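Local coordinates for hypothetical protein BP2299 (Bordetella pertussis Tohama I, PDB 2FQP) that is of unknown function but binds a zinc ion within the double-stranded beta-helix of its cupin domain, at residues Pro49-Thr54 with Ser58-Leu63. Numbering follows the deposited sequence.
Sequences PLLLET and SVTSQL
With CG of L50 turned away from its own carbonyl carbon (chi1 -76°) and L63 rotated likewise (chi1 -86°), the two leucines meet obliquely by their branch ends, L50 CD1 lying 3.7 Å from L63 CD2. They pack together at the open end of an antiparallel beta hairpin in the double-stranded beta-helix of the cupin fold, where strand 58-63 is an edge strand of its sheet within the chain. Branched apolar chains suit this inner face: L50 and L63 both also pack on F87 of the facing sheet, and L52, whose side chain comes within about 7 Å of the zinc ion, sets CD1 against CB of the small S61 at 3.8 Å.

Two hydrogen-bonded pairs join the backbones. L50 and S61 exchange nearly straight bonds, S61 N to L50 O being 2.8 Å; L52 and V59 do the same, though V59 N approaches L52 O from 20° outside the carbonyl plane. The beta-branched V59 fits an extended strand and lays CG2 beside L52 CB.

The opposite face carries P49, L51 and E53 beside S58, T60 and Q62, a more polar mixture. P49, having no N-H, suits a non-hydrogen-bonded pair with Q62, and its CB meets T60 CG2 at 3.9 Å. E53 OE1 is hydrogen-bonded to N78 ND2 of strand 76-80, while E53 CG rests 3.5 Å from S58 OG. Finally, L51 reaches across the strands to put CD1 3.4 Å from V59 O.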
loop_
_atom_site.group_PDB
_atom_site.type_symbol
_atom_site.label_atom_id
_atom_site.label_comp_id
_atom_site.label_asym_id
_atom_site.label_seq_id
_atom_site.Cartn_x
_atom_site.Cartn_y
_atom_site.Cartn_z
ATOM N N PRO A 49 9.515 -9.616 10.258
ATOM C CA PRO A 49 9.917 -8.637 11.277
ATOM C C PRO A 49 10.710 -7.463 10.663
ATOM O O PRO A 49 11.438 -7.629 9.661
ATOM C CB PRO A 49 10.814 -9.473 12.210
ATOM C CG PRO A 49 11.464 -10.453 11.300
ATOM C CD PRO A 49 10.349 -10.828 10.308
ATOM N N LEU A 50 10.557 -6.284 11.256
ATOM C CA LEU A 50 11.470 -5.189 11.041
ATOM C C LEU A 50 12.010 -4.807 12.396
ATOM O O LEU A 50 11.321 -4.987 13.407
ATOM C CB LEU A 50 10.778 -3.979 10.410
ATOM C CG LEU A 50 10.471 -4.075 8.907
ATOM C CD1 LEU A 50 9.939 -2.756 8.482
ATOM C CD2 LEU A 50 11.638 -4.492 8.061
ATOM N N LEU A 51 13.245 -4.305 12.412
ATOM C CA LEU A 51 13.866 -3.882 13.644
ATOM C C LEU A 51 13.875 -2.370 13.580
ATOM O O LEU A 51 14.437 -1.794 12.638
ATOM C CB LEU A 51 15.276 -4.464 13.749
ATOM C CG LEU A 51 16.109 -4.047 14.962
ATOM C CD1 LEU A 51 15.386 -4.370 16.238
ATOM C CD2 LEU A 51 17.452 -4.758 14.933
ATOM N N LEU A 52 13.214 -1.733 14.535
ATOM C CA LEU A 52 13.090 -0.269 14.535
ATOM C C LEU A 52 13.946 0.325 15.634
ATOM O O LEU A 52 13.770 0.007 16.817
ATOM C CB LEU A 52 11.645 0.163 14.711
ATOM C CG LEU A 52 10.621 -0.474 13.779
ATOM C CD1 LEU A 52 9.197 -0.206 14.289
ATOM C CD2 LEU A 52 10.835 0.050 12.382
ATOM N N GLU A 53 14.898 1.168 15.234
ATOM C CA GLU A 53 15.805 1.860 16.190
ATOM C C GLU A 53 15.352 3.287 16.347
ATOM O O GLU A 53 15.258 4.015 15.381
ATOM C CB GLU A 53 17.224 1.864 15.663
ATOM C CG GLU A 53 17.781 0.458 15.529
ATOM C CD GLU A 53 19.262 0.405 15.163
ATOM O OE1 GLU A 53 19.748 1.231 14.343
ATOM O OE2 GLU A 53 19.931 -0.513 15.671
ATOM N N THR A 54 15.019 3.658 17.561
ATOM C CA THR A 54 14.553 4.982 17.856
ATOM C C THR A 54 15.468 5.505 18.936
ATOM O O THR A 54 16.327 4.780 19.449
ATOM C CB THR A 54 13.087 4.926 18.317
ATOM O OG1 THR A 54 12.999 4.132 19.508
ATOM C CG2 THR A 54 12.233 4.314 17.248
ATOM N N SER A 58 15.414 -0.180 20.758
ATOM C CA SER A 58 15.244 -0.998 19.573
ATOM C C SER A 58 14.174 -2.028 19.850
ATOM O O SER A 58 14.227 -2.715 20.887
ATOM C CB SER A 58 16.548 -1.742 19.273
ATOM O OG SER A 58 17.483 -0.841 18.756
ATOM N N VAL A 59 13.230 -2.165 18.919
ATOM C CA VAL A 59 12.144 -3.140 19.040
ATOM C C VAL A 59 11.947 -3.893 17.756
ATOM O O VAL A 59 12.138 -3.345 16.682
ATOM C CB VAL A 59 10.811 -2.445 19.341
ATOM C CG1 VAL A 59 10.898 -1.724 20.650
ATOM C CG2 VAL A 59 10.449 -1.427 18.221
ATOM N N THR A 60 11.543 -5.148 17.891
ATOM C CA THR A 60 11.108 -5.953 16.768
ATOM C C THR A 60 9.637 -5.713 16.542
ATOM O O THR A 60 8.830 -5.842 17.480
ATOM C CB THR A 60 11.336 -7.429 17.063
ATOM O OG1 THR A 60 12.736 -7.656 17.289
ATOM C CG2 THR A 60 10.862 -8.272 15.890
ATOM N N SER A 61 9.272 -5.329 15.312
ATOM C CA SER A 61 7.866 -5.142 14.950
ATOM C C SER A 61 7.479 -6.147 13.855
ATOM O O SER A 61 8.221 -6.331 12.915
ATOM C CB SER A 61 7.623 -3.710 14.482
ATOM O OG SER A 61 6.297 -3.553 14.043
ATOM N N GLN A 62 6.336 -6.817 14.011
ATOM C CA GLN A 62 5.932 -7.875 13.096
ATOM C C GLN A 62 4.988 -7.319 12.053
ATOM O O GLN A 62 3.916 -6.853 12.390
ATOM C CB GLN A 62 5.197 -8.991 13.830
ATOM C CG GLN A 62 6.027 -9.735 14.782
ATOM C CD GLN A 62 7.124 -10.525 14.131
ATOM O OE1 GLN A 62 7.010 -10.951 12.968
ATOM N NE2 GLN A 62 8.216 -10.726 14.872
ATOM N N LEU A 63 5.419 -7.308 10.805
ATOM C CA LEU A 63 4.591 -6.791 9.743
ATOM C C LEU A 63 3.909 -7.937 8.973
ATOM O O LEU A 63 4.476 -9.022 8.821
ATOM C CB LEU A 63 5.433 -5.947 8.804
ATOM C CG LEU A 63 5.609 -4.486 9.179
ATOM C CD1 LEU A 63 6.293 -4.351 10.533
ATOM C CD2 LEU A 63 6.381 -3.756 8.096
#